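DUF3829 domain-containing protein (Bacteroides thetaiotaomicron, PDB 3RH3) is of unknown function but folds as an all-helical chain and is probably a membrane-attached lipoprotein. Local coordinates at residues I19-M24 / G74-P79; A40-M45 / S182-M187; Q175-L180 / K230-D235; K204-I209 / K220-F225. All blocks are in the same frame, centred on the assembly; numbering follows the deposited sequence.

Overall arrangement
No hydrogen bond crosses any of the four contacts. Contacts 1, 3 and 4 are buried and aromatic, whereas contact 2 is partly buried and built on the aliphatic chain of a lysine whose NZ pairs with a glutamate outside the segments. Contacts 3 and 4 share helix 216-240, lie about 17 Å apart between centres and join it to helix 161-181 and to the end of helix 189-207. Contact 1 holds helix 10-32 to the loop that leads into helix 79-111, on the opposite side of the chain's centre from contact 3. Contact 2 links the N-terminal and C-terminal parts, setting helix 35-46 against the loop after helix 161-181; its centre is about 32 Å from that of contact 1.

Contact 1: residues I19-M24 / G74-P79; sequences INYYHM and GDYFNP
F77 presents the edge of its ring to the face of Y21. The pair is T-shaped (edge-to-face), with ring centroids 5.1 Å apart and planes at 88°. F77 CE2 does most of the touching: it comes within 3.5 Å of Y21 CD2, above the ring plane but displaced toward the rim rather than over the centre. This is the tight part of the contact. Both residues are buried, Y21 lies against L85 and Y89 of helix 79-111, and F77 is flanked by L85, L143 and V18. The phenol oxygen of Y21 is hydrogen-bonded to the carbonyl of L71, which fixes the far end of the ring that F77 meets.

The backbones stay well apart, the nearest alpha carbons being Y21 CA and G74 CA at 9.1 Å, and no hydrogen bond crosses. The loop is shaped by a type I beta turn from G74 to F77, closed by F77 N to G74 O at 3.2 Å, and N78 then acts as N-cap of helix 79-111, its OD1 accepting from V81 N.

Y76 forms the looser, partly exposed side. Its chi1 of 37° puts CG between the backbone N and the carbonyl carbon and folds the ring back over G74, whose N donates to Y76 OH (3.1 Å, 161°). From there Y76 OH reaches Y21 CD1 at 3.7 Å, approaching obliquely, while Y76 CE1 stands 4.1 Å from Y21 CB. A diethylene glycol molecule, probably from the crystallisation liquor, lies beside the Y76 side chain and is hydrogen-bonded to D75 N.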
# COMPACT_ATOMS: atom_id res chain seq x y z
N ILE A 19 -1.87 13.61 9.90
CA ILE A 19 -1.72 13.68 8.44
C ILE A 19 -0.23 13.65 8.08
O ILE A 19 0.16 12.85 7.22
CB ILE A 19 -2.47 14.93 7.86
CG1 ILE A 19 -4.00 14.88 8.13
CG2 ILE A 19 -2.19 15.13 6.35
CD1 ILE A 19 -4.70 13.60 7.72
N ASN A 20 0.59 14.50 8.75
CA ASN A 20 2.03 14.55 8.51
C ASN A 20 2.68 13.19 8.83
O ASN A 20 3.58 12.76 8.11
CB ASN A 20 2.71 15.66 9.31
CG ASN A 20 4.21 15.52 9.32
OD1 ASN A 20 4.84 15.38 8.26
ND2 ASN A 20 4.81 15.44 10.49
N TYR A 21 2.24 12.51 9.91
CA TYR A 21 2.79 11.20 10.25
C TYR A 21 2.49 10.21 9.11
O TYR A 21 3.39 9.46 8.69
CB TYR A 21 2.23 10.67 11.58
CG TYR A 21 2.91 9.38 11.98
CD1 TYR A 21 4.11 9.40 12.67
CD2 TYR A 21 2.42 8.15 11.54
CE1 TYR A 21 4.76 8.21 13.03
CE2 TYR A 21 3.08 6.96 11.85
CZ TYR A 21 4.25 7.00 12.60
OH TYR A 21 4.89 5.84 12.93
N TYR A 22 1.24 10.21 8.61
CA TYR A 22 0.84 9.37 7.47
C TYR A 22 1.72 9.65 6.23
O TYR A 22 2.18 8.71 5.60
CB TYR A 22 -0.65 9.55 7.12
CG TYR A 22 -1.04 8.93 5.78
CD1 TYR A 22 -1.19 7.55 5.65
CD2 TYR A 22 -1.22 9.72 4.65
CE1 TYR A 22 -1.53 6.98 4.42
CE2 TYR A 22 -1.55 9.15 3.41
CZ TYR A 22 -1.71 7.78 3.31
OH TYR A 22 -2.02 7.20 2.11
N HIS A 23 1.95 10.93 5.90
CA HIS A 23 2.78 11.31 4.75
C HIS A 23 4.22 10.81 4.89
O HIS A 23 4.77 10.30 3.91
CB HIS A 23 2.75 12.83 4.52
CG HIS A 23 1.45 13.29 3.93
ND1 HIS A 23 1.03 14.59 4.06
CD2 HIS A 23 0.52 12.59 3.22
CE1 HIS A 23 -0.13 14.66 3.43
NE2 HIS A 23 -0.50 13.47 2.93
N MSE A 24 4.78 10.89 6.12
CA MSE A 24 6.14 10.43 6.40
C MSE A 24 6.21 8.92 6.29
O MSE A 24 7.20 8.40 5.77
CB MSE A 24 6.61 10.91 7.78
CG MSE A 24 6.94 12.39 7.82
SE MSE A 24 7.39 13.06 9.60
CE MSE A 24 9.14 12.24 9.82
N GLY A 74 3.97 10.15 18.11
CA GLY A 74 3.69 11.02 19.26
C GLY A 74 2.32 10.80 19.86
O GLY A 74 1.58 9.94 19.40
N ASP A 75 1.97 11.59 20.88
CA ASP A 75 0.72 11.39 21.63
C ASP A 75 -0.52 11.93 20.94
O ASP A 75 -1.60 11.87 21.53
CB ASP A 75 0.81 11.88 23.09
CG ASP A 75 1.20 13.31 23.34
OD1 ASP A 75 1.07 14.14 22.41
OD2 ASP A 75 1.62 13.60 24.47
N TYR A 76 -0.40 12.37 19.67
CA TYR A 76 -1.55 12.70 18.81
C TYR A 76 -2.26 11.34 18.47
O TYR A 76 -3.39 11.34 17.99
CB TYR A 76 -1.14 13.51 17.55
CG TYR A 76 0.19 13.09 16.96
CD1 TYR A 76 0.27 12.02 16.06
CD2 TYR A 76 1.37 13.73 17.31
CE1 TYR A 76 1.50 11.61 15.55
CE2 TYR A 76 2.60 13.33 16.81
CZ TYR A 76 2.67 12.25 15.94
OH TYR A 76 3.89 11.85 15.46
N PHE A 77 -1.56 10.20 18.72
CA PHE A 77 -2.06 8.83 18.64
C PHE A 77 -2.19 8.30 20.05
O PHE A 77 -1.40 8.70 20.90
CB PHE A 77 -1.10 7.91 17.84
CG PHE A 77 -0.94 8.16 16.37
CD1 PHE A 77 -2.05 8.35 15.55
CD2 PHE A 77 0.32 8.14 15.78
CE1 PHE A 77 -1.88 8.57 14.18
CE2 PHE A 77 0.48 8.37 14.41
CZ PHE A 77 -0.62 8.56 13.62
N ASN A 78 -3.13 7.39 20.31
CA ASN A 78 -3.25 6.83 21.65
C ASN A 78 -2.14 5.74 21.87
O ASN A 78 -1.49 5.33 20.90
CB ASN A 78 -4.67 6.31 21.93
CG ASN A 78 -5.12 5.09 21.17
OD1 ASN A 78 -4.36 4.16 20.89
ND2 ASN A 78 -6.40 5.02 20.93
N PRO A 79 -1.90 5.31 23.15
CA PRO A 79 -0.80 4.37 23.44
C PRO A 79 -0.84 3.05 22.69
O PRO A 79 0.22 2.56 22.31
CB PRO A 79 -0.92 4.15 24.95
CG PRO A 79 -1.53 5.40 25.45
CD PRO A 79 -2.51 5.80 24.41

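Contact 2: residues A40-M45 / S182-M187; sequences AVLGYM and SRKHAM. With EDO (1,2-ethanediol), chain D.
K184 reaches L42 and G43 because its chain runs out extended from chi1 (177°, CG anti to the backbone N) through chi3, which carries CE to the helix; the bend at chi4 (68°) then turns NZ off the line of the chain. The lysine belongs to a type II beta turn from R183 to A186, closed by A186 N to R183 O, in the loop between helices 161-181 and 189-207. K184 CE comes to 3.6 Å from G43 N and 3.8 Å from L42 CB, while K184 CD lies alongside the same L42 CB at 4.1 Å. The contact is van der Waals packing of the lysine methylenes, with no hydrogen bond between the segments. The polar end finds its partner further along helix 35-46, where K184 NZ forms a salt bridge with E46. Replacing K184 by an alanine would probably leave E46 without that positive mate and take the methylene cover off L42 CB and G43 N. L42 also packs on Y126 and S129 of helix 115-154, and the H185 ring stacks with Y126. A 1,2-ethanediol, probably from the crystallisation liquor, sits beside the turn. H185 N donates to its O2 at 3.1 Å (157°), whereas its O1 lies at the edge of the imidazole, 3.4 Å from H185 ND1, in a weak hydrogen bond.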
# COMPACT_ATOMS: atom_id res chain seq x y z
N ALA A 40 12.14 -7.67 -7.77
CA ALA A 40 13.31 -7.70 -8.67
C ALA A 40 14.40 -8.60 -8.10
O ALA A 40 15.03 -9.37 -8.83
CB ALA A 40 13.86 -6.29 -8.87
N VAL A 41 14.59 -8.53 -6.77
CA VAL A 41 15.56 -9.33 -6.04
C VAL A 41 15.13 -10.81 -6.10
O VAL A 41 15.96 -11.66 -6.42
CB VAL A 41 15.74 -8.80 -4.59
CG1 VAL A 41 16.45 -9.81 -3.71
CG2 VAL A 41 16.48 -7.47 -4.60
N LEU A 42 13.83 -11.10 -5.84
CA LEU A 42 13.27 -12.46 -5.92
C LEU A 42 13.45 -13.01 -7.33
O LEU A 42 13.81 -14.18 -7.49
CB LEU A 42 11.78 -12.50 -5.52
CG LEU A 42 11.44 -12.32 -4.04
CD1 LEU A 42 9.94 -12.15 -3.84
CD2 LEU A 42 11.99 -13.47 -3.19
N GLY A 43 13.23 -12.15 -8.33
CA GLY A 43 13.40 -12.46 -9.74
C GLY A 43 14.82 -12.87 -10.05
O GLY A 43 15.04 -13.90 -10.70
N TYR A 44 15.80 -12.11 -9.50
CA TYR A 44 17.22 -12.39 -9.67
C TYR A 44 17.57 -13.77 -9.10
O TYR A 44 18.27 -14.54 -9.74
CB TYR A 44 18.10 -11.30 -9.03
CG TYR A 44 19.57 -11.44 -9.37
CD1 TYR A 44 20.41 -12.24 -8.60
CD2 TYR A 44 20.11 -10.80 -10.48
CE1 TYR A 44 21.76 -12.39 -8.93
CE2 TYR A 44 21.46 -10.94 -10.81
CZ TYR A 44 22.28 -11.73 -10.03
OH TYR A 44 23.61 -11.88 -10.36
N MSE A 45 17.04 -14.08 -7.90
CA MSE A 45 17.28 -15.33 -7.18
C MSE A 45 16.62 -16.56 -7.82
O MSE A 45 16.94 -17.69 -7.42
CB MSE A 45 16.83 -15.21 -5.73
CG MSE A 45 17.65 -14.21 -4.95
SE MSE A 45 16.88 -13.91 -3.22
CE MSE A 45 17.50 -15.50 -2.30
N SER A 182 0.89 -7.49 -5.44
CA SER A 182 2.35 -7.36 -5.59
C SER A 182 3.21 -8.49 -4.96
O SER A 182 4.42 -8.42 -5.02
CB SER A 182 2.80 -6.03 -4.98
OG SER A 182 3.03 -6.07 -3.57
N ARG A 183 2.60 -9.46 -4.31
CA ARG A 183 3.31 -10.52 -3.61
C ARG A 183 3.67 -11.63 -4.58
O ARG A 183 2.91 -12.58 -4.78
CB ARG A 183 2.47 -11.05 -2.43
CG ARG A 183 2.14 -9.97 -1.42
CD ARG A 183 1.12 -10.40 -0.42
NE ARG A 183 0.85 -9.28 0.46
CZ ARG A 183 0.21 -9.34 1.62
NH1 ARG A 183 -0.26 -10.50 2.06
NH2 ARG A 183 0.05 -8.25 2.35
N LYS A 184 4.83 -11.47 -5.21
CA LYS A 184 5.41 -12.42 -6.14
C LYS A 184 5.52 -13.78 -5.44
O LYS A 184 5.95 -13.84 -4.29
CB LYS A 184 6.76 -11.89 -6.60
CG LYS A 184 7.55 -12.78 -7.50
CD LYS A 184 8.68 -11.98 -8.13
CE LYS A 184 9.74 -12.89 -8.68
NZ LYS A 184 9.25 -13.66 -9.85
N HIS A 185 5.03 -14.84 -6.11
CA HIS A 185 4.99 -16.23 -5.62
C HIS A 185 3.88 -16.45 -4.57
O HIS A 185 3.78 -17.55 -4.02
CB HIS A 185 6.34 -16.67 -5.07
CG HIS A 185 6.61 -18.13 -5.22
ND1 HIS A 185 6.97 -18.68 -6.43
CD2 HIS A 185 6.63 -19.10 -4.27
CE1 HIS A 185 7.17 -19.97 -6.20
NE2 HIS A 185 6.99 -20.26 -4.91
N ALA A 186 3.02 -15.43 -4.31
CA ALA A 186 2.01 -15.55 -3.26
C ALA A 186 0.87 -14.53 -3.40
O ALA A 186 0.36 -14.04 -2.40
CB ALA A 186 2.67 -15.38 -1.89
N MSE A 187 0.43 -14.25 -4.62
CA MSE A 187 -0.69 -13.34 -4.89
C MSE A 187 -1.92 -13.79 -4.05
O MSE A 187 -2.35 -14.93 -4.13
CB MSE A 187 -1.01 -13.34 -6.38
CG MSE A 187 -1.98 -12.24 -6.76
SE MSE A 187 -2.99 -12.75 -8.28
CE MSE A 187 -4.08 -14.15 -7.41
C1 EDO D . 6.63 -15.76 -9.94
O1 EDO D . 7.19 -16.15 -8.67
C2 EDO D . 5.59 -14.64 -9.78
O2 EDO D . 4.37 -15.01 -9.10

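Contact 3: residues Q175-L180 / K230-D235; sequences QSIMNL and KSFMND. With EDO (1,2-ethanediol), chain E.
I177 and M178 face F232 across a wide helix-helix interface, with I177 CA and M233 CA 9.7 Å apart and M178 CA and F232 CA at 10.1 Å. Here helices 161-181 and 216-240 meet through side chains, and the chief element is a Met-aromatic contact, M178 being a selenomethionine. The F232 chi1 of 167° directs the ring toward helix 161-181, and its outer atoms CE1, CZ and CE2 make the contact. One corner, F232 CE1, meets M178 SE at 3.9 Å and M178 CG at the same distance. The selenium is 5.3 Å from the F232 ring centroid and 84° off the ring normal, which places it at the edge, close to the plane, and not over a face. M178 arrives there through a bend at chi2 (-70°). On the neighbouring rim, F232 CZ lies 4.0 Å from I177 CG2, the isoleucine branch completing the seat. Y257 adds an edge-to-face partner to F232, and M178 is backed by Y250, M253 and S254 of helix 247-257. A leucine in place of F232 is likely to open a gap in front of M178 SE and deprive both M178 and Y257 of their aromatic partner. N179 serves helix 115-154 instead, its OD1 bonded to S133 OG and its ND2 to Q137 OE1; N179 OD1 also accepts a weak hydrogen bond of 3.3 Å from O2 of a 1,2-ethanediol.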
# COMPACT_ATOMS: atom_id res chain seq x y z
N GLN A 175 -4.50 0.99 -3.18
CA GLN A 175 -3.14 0.76 -2.69
C GLN A 175 -3.08 -0.59 -1.93
O GLN A 175 -2.14 -1.36 -2.14
CB GLN A 175 -2.73 1.93 -1.79
CG GLN A 175 -1.40 1.74 -1.07
CD GLN A 175 -1.03 2.94 -0.24
OE1 GLN A 175 -0.11 3.68 -0.58
NE2 GLN A 175 -1.74 3.18 0.84
N SER A 176 -4.09 -0.90 -1.08
CA SER A 176 -4.17 -2.20 -0.38
C SER A 176 -4.28 -3.37 -1.39
O SER A 176 -3.58 -4.38 -1.24
CB SER A 176 -5.35 -2.25 0.59
OG SER A 176 -5.17 -1.32 1.64
N ILE A 177 -5.12 -3.20 -2.43
CA ILE A 177 -5.29 -4.24 -3.46
C ILE A 177 -3.95 -4.49 -4.20
O ILE A 177 -3.58 -5.65 -4.43
CB ILE A 177 -6.44 -3.91 -4.45
CG1 ILE A 177 -7.78 -3.83 -3.70
CG2 ILE A 177 -6.52 -4.96 -5.57
CD1 ILE A 177 -8.87 -3.08 -4.41
N MSE A 178 -3.23 -3.38 -4.55
CA MSE A 178 -1.96 -3.49 -5.26
C MSE A 178 -0.93 -4.17 -4.38
O MSE A 178 -0.19 -5.03 -4.86
CB MSE A 178 -1.48 -2.11 -5.73
CG MSE A 178 -2.25 -1.64 -6.99
SE MSE A 178 -1.76 -2.72 -8.54
CE MSE A 178 -0.22 -1.73 -9.02
N ASN A 179 -0.93 -3.85 -3.08
CA ASN A 179 -0.04 -4.49 -2.11
C ASN A 179 -0.29 -6.00 -2.03
O ASN A 179 0.66 -6.78 -2.02
CB ASN A 179 -0.19 -3.85 -0.73
CG ASN A 179 0.84 -4.34 0.27
OD1 ASN A 179 2.02 -4.47 -0.03
ND2 ASN A 179 0.39 -4.70 1.44
N LEU A 180 -1.57 -6.41 -2.01
CA LEU A 180 -1.95 -7.82 -1.97
C LEU A 180 -1.59 -8.52 -3.27
O LEU A 180 -1.15 -9.68 -3.24
CB LEU A 180 -3.45 -7.98 -1.68
CG LEU A 180 -3.85 -7.59 -0.23
CD1 LEU A 180 -5.35 -7.29 -0.14
CD2 LEU A 180 -3.38 -8.63 0.78
N LYS A 230 -13.04 2.25 -11.86
CA LYS A 230 -13.69 1.14 -12.60
C LYS A 230 -12.69 0.50 -13.57
O LYS A 230 -12.67 -0.70 -13.68
CB LYS A 230 -14.94 1.60 -13.37
CG LYS A 230 -16.02 2.22 -12.52
CD LYS A 230 -17.00 3.08 -13.33
CE LYS A 230 -17.61 4.15 -12.46
NZ LYS A 230 -18.29 5.21 -13.25
N SER A 231 -11.82 1.31 -14.21
CA SER A 231 -10.79 0.79 -15.13
C SER A 231 -9.80 -0.04 -14.38
O SER A 231 -9.41 -1.10 -14.85
CB SER A 231 -10.08 1.93 -15.85
OG SER A 231 -10.95 2.37 -16.86
N PHE A 232 -9.40 0.43 -13.20
CA PHE A 232 -8.46 -0.27 -12.33
C PHE A 232 -9.05 -1.61 -11.95
O PHE A 232 -8.38 -2.64 -12.01
CB PHE A 232 -8.09 0.56 -11.06
CG PHE A 232 -7.39 -0.31 -10.05
CD1 PHE A 232 -6.06 -0.67 -10.22
CD2 PHE A 232 -8.10 -0.88 -8.99
CE1 PHE A 232 -5.43 -1.54 -9.32
CE2 PHE A 232 -7.47 -1.77 -8.10
CZ PHE A 232 -6.14 -2.09 -8.28
N MSE A 233 -10.30 -1.58 -11.56
CA MSE A 233 -11.04 -2.77 -11.15
C MSE A 233 -11.16 -3.83 -12.27
O MSE A 233 -11.04 -5.03 -11.98
CB MSE A 233 -12.44 -2.37 -10.64
CG MSE A 233 -12.35 -1.80 -9.22
SE MSE A 233 -14.08 -1.28 -8.53
CE MSE A 233 -14.55 -2.82 -7.68
N ASN A 234 -11.34 -3.39 -13.53
CA ASN A 234 -11.40 -4.28 -14.68
C ASN A 234 -10.03 -4.92 -14.92
O ASN A 234 -9.95 -6.13 -15.17
CB ASN A 234 -11.89 -3.53 -15.93
CG ASN A 234 -13.35 -3.13 -15.86
OD1 ASN A 234 -14.17 -3.75 -15.19
ND2 ASN A 234 -13.71 -2.08 -16.57
N ASP A 235 -8.97 -4.10 -14.82
CA ASP A 235 -7.59 -4.54 -15.02
C ASP A 235 -7.18 -5.50 -13.89
O ASP A 235 -6.57 -6.53 -14.16
CB ASP A 235 -6.64 -3.33 -15.10
CG ASP A 235 -6.82 -2.41 -16.30
OD1 ASP A 235 -7.77 -2.64 -17.10
OD2 ASP A 235 -6.00 -1.48 -16.45
C1 EDO E . 7.29 -6.21 -0.66
O1 EDO E . 7.43 -7.51 -0.07
C2 EDO E . 6.47 -5.26 0.22
O2 EDO E . 5.22 -4.96 -0.42

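Contact 4: residues K204-I209 / K220-F225; sequences KAAEKI and KNFQSF
F222 reaches across to A206 and I209 with the tip of its ring. From CB the chain heads toward the other helix, CG standing anti to the backbone N (chi1 176°), and the near half of the ring, CG with CD1 and CD2, meets nothing of 204-209. Contact begins at CE2, which is 3.8 Å from A206 O. That carbonyl oxygen lies at the ring edge, in its plane, facing C-H groups rather than the pi cloud; it already accepts I209 N at 3.1 Å. At the tip, F222 CZ touches A206 CB at 3.9 Å and I209 CD1 at 4.1 Å. I209 comes from the loop side, its side chain at about a right angle to F222 and meeting the ring obliquely. The F222 side chain spans much of the 9.4 Å between A206 CA and F222 CA, and its rim meets the A206 methyl directly. The arrangement is a helical hairpin near its connection: helix 189-207 and helix 216-240 run in opposite directions, separated here by a short linker. Helix 161-181 lies against both arms, with M170 on A206, Q163 on I209, and M167 and S171 on F225, so the hairpin packs as part of a three-helix group.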
# COMPACT_ATOMS: atom_id res chain seq x y z
N LYS A 204 -19.91 2.76 -5.37
CA LYS A 204 -21.36 2.95 -5.50
C LYS A 204 -21.84 4.06 -4.57
O LYS A 204 -22.75 4.81 -4.94
CB LYS A 204 -22.11 1.64 -5.23
CG LYS A 204 -21.88 0.63 -6.36
CD LYS A 204 -22.79 -0.58 -6.28
CE LYS A 204 -22.74 -1.38 -7.57
NZ LYS A 204 -23.28 -0.62 -8.74
N ALA A 205 -21.22 4.18 -3.39
CA ALA A 205 -21.54 5.24 -2.43
C ALA A 205 -21.06 6.58 -2.99
O ALA A 205 -21.83 7.54 -2.99
CB ALA A 205 -20.90 4.96 -1.09
N ALA A 206 -19.83 6.62 -3.56
CA ALA A 206 -19.28 7.84 -4.16
C ALA A 206 -20.14 8.34 -5.32
O ALA A 206 -20.36 9.55 -5.42
CB ALA A 206 -17.87 7.60 -4.64
N GLU A 207 -20.67 7.42 -6.16
CA GLU A 207 -21.56 7.76 -7.29
C GLU A 207 -22.87 8.42 -6.82
O GLU A 207 -23.52 9.10 -7.61
CB GLU A 207 -21.90 6.52 -8.12
CG GLU A 207 -20.79 6.01 -9.02
CD GLU A 207 -20.99 4.60 -9.53
OE1 GLU A 207 -22.03 3.98 -9.21
OE2 GLU A 207 -20.08 4.10 -10.23
N LYS A 208 -23.27 8.20 -5.55
CA LYS A 208 -24.49 8.75 -4.97
C LYS A 208 -24.25 10.09 -4.26
O LYS A 208 -25.23 10.69 -3.80
CB LYS A 208 -25.10 7.75 -3.97
CG LYS A 208 -25.85 6.59 -4.63
CD LYS A 208 -25.89 5.33 -3.74
CE LYS A 208 -26.69 5.47 -2.46
NZ LYS A 208 -26.24 4.52 -1.41
N ILE A 209 -22.97 10.55 -4.14
CA ILE A 209 -22.63 11.83 -3.48
C ILE A 209 -23.32 12.96 -4.25
O ILE A 209 -23.17 13.04 -5.47
CB ILE A 209 -21.11 12.08 -3.31
CG1 ILE A 209 -20.46 11.04 -2.38
CG2 ILE A 209 -20.86 13.49 -2.76
CD1 ILE A 209 -18.95 11.10 -2.34
N LYS A 220 -16.09 17.31 -12.62
CA LYS A 220 -15.61 16.59 -13.79
C LYS A 220 -14.37 15.74 -13.42
O LYS A 220 -14.29 14.59 -13.83
CB LYS A 220 -15.30 17.56 -14.95
CG LYS A 220 -14.98 16.87 -16.27
CD LYS A 220 -14.65 17.88 -17.36
CE LYS A 220 -14.50 17.21 -18.70
N ASN A 221 -13.44 16.30 -12.62
CA ASN A 221 -12.25 15.55 -12.24
C ASN A 221 -12.60 14.46 -11.20
O ASN A 221 -11.96 13.41 -11.20
CB ASN A 221 -11.10 16.48 -11.79
CG ASN A 221 -10.55 17.31 -12.95
OD1 ASN A 221 -9.95 16.79 -13.91
ND2 ASN A 221 -10.80 18.61 -12.92
N PHE A 222 -13.67 14.65 -10.40
CA PHE A 222 -14.14 13.61 -9.48
C PHE A 222 -14.73 12.44 -10.31
O PHE A 222 -14.42 11.28 -10.04
CB PHE A 222 -15.17 14.15 -8.47
CG PHE A 222 -15.76 13.09 -7.56
CD1 PHE A 222 -14.95 12.40 -6.66
CD2 PHE A 222 -17.11 12.79 -7.59
CE1 PHE A 222 -15.49 11.42 -5.82
CE2 PHE A 222 -17.65 11.84 -6.73
CZ PHE A 222 -16.84 11.16 -5.87
N GLN A 223 -15.54 12.76 -11.34
CA GLN A 223 -16.13 11.76 -12.24
C GLN A 223 -15.03 10.99 -12.97
O GLN A 223 -15.15 9.78 -13.08
CB GLN A 223 -17.07 12.41 -13.25
CG GLN A 223 -18.40 12.91 -12.69
CD GLN A 223 -19.18 13.71 -13.73
OE1 GLN A 223 -18.65 14.46 -14.58
NE2 GLN A 223 -20.50 13.58 -13.66
N SER A 224 -13.92 11.66 -13.38
CA SER A 224 -12.77 11.00 -14.02
C SER A 224 -12.12 10.03 -13.06
O SER A 224 -11.75 8.93 -13.46
CB SER A 224 -11.74 12.00 -14.52
OG SER A 224 -12.27 12.73 -15.61
N PHE A 225 -12.03 10.42 -11.76
CA PHE A 225 -11.49 9.55 -10.71
C PHE A 225 -12.32 8.27 -10.63
O PHE A 225 -11.74 7.19 -10.60
CB PHE A 225 -11.44 10.26 -9.33
CG PHE A 225 -10.86 9.40 -8.22
CD1 PHE A 225 -11.66 8.52 -7.50
CD2 PHE A 225 -9.51 9.51 -7.88
CE1 PHE A 225 -11.11 7.72 -6.49
CE2 PHE A 225 -8.97 8.71 -6.87
CZ PHE A 225 -9.77 7.80 -6.20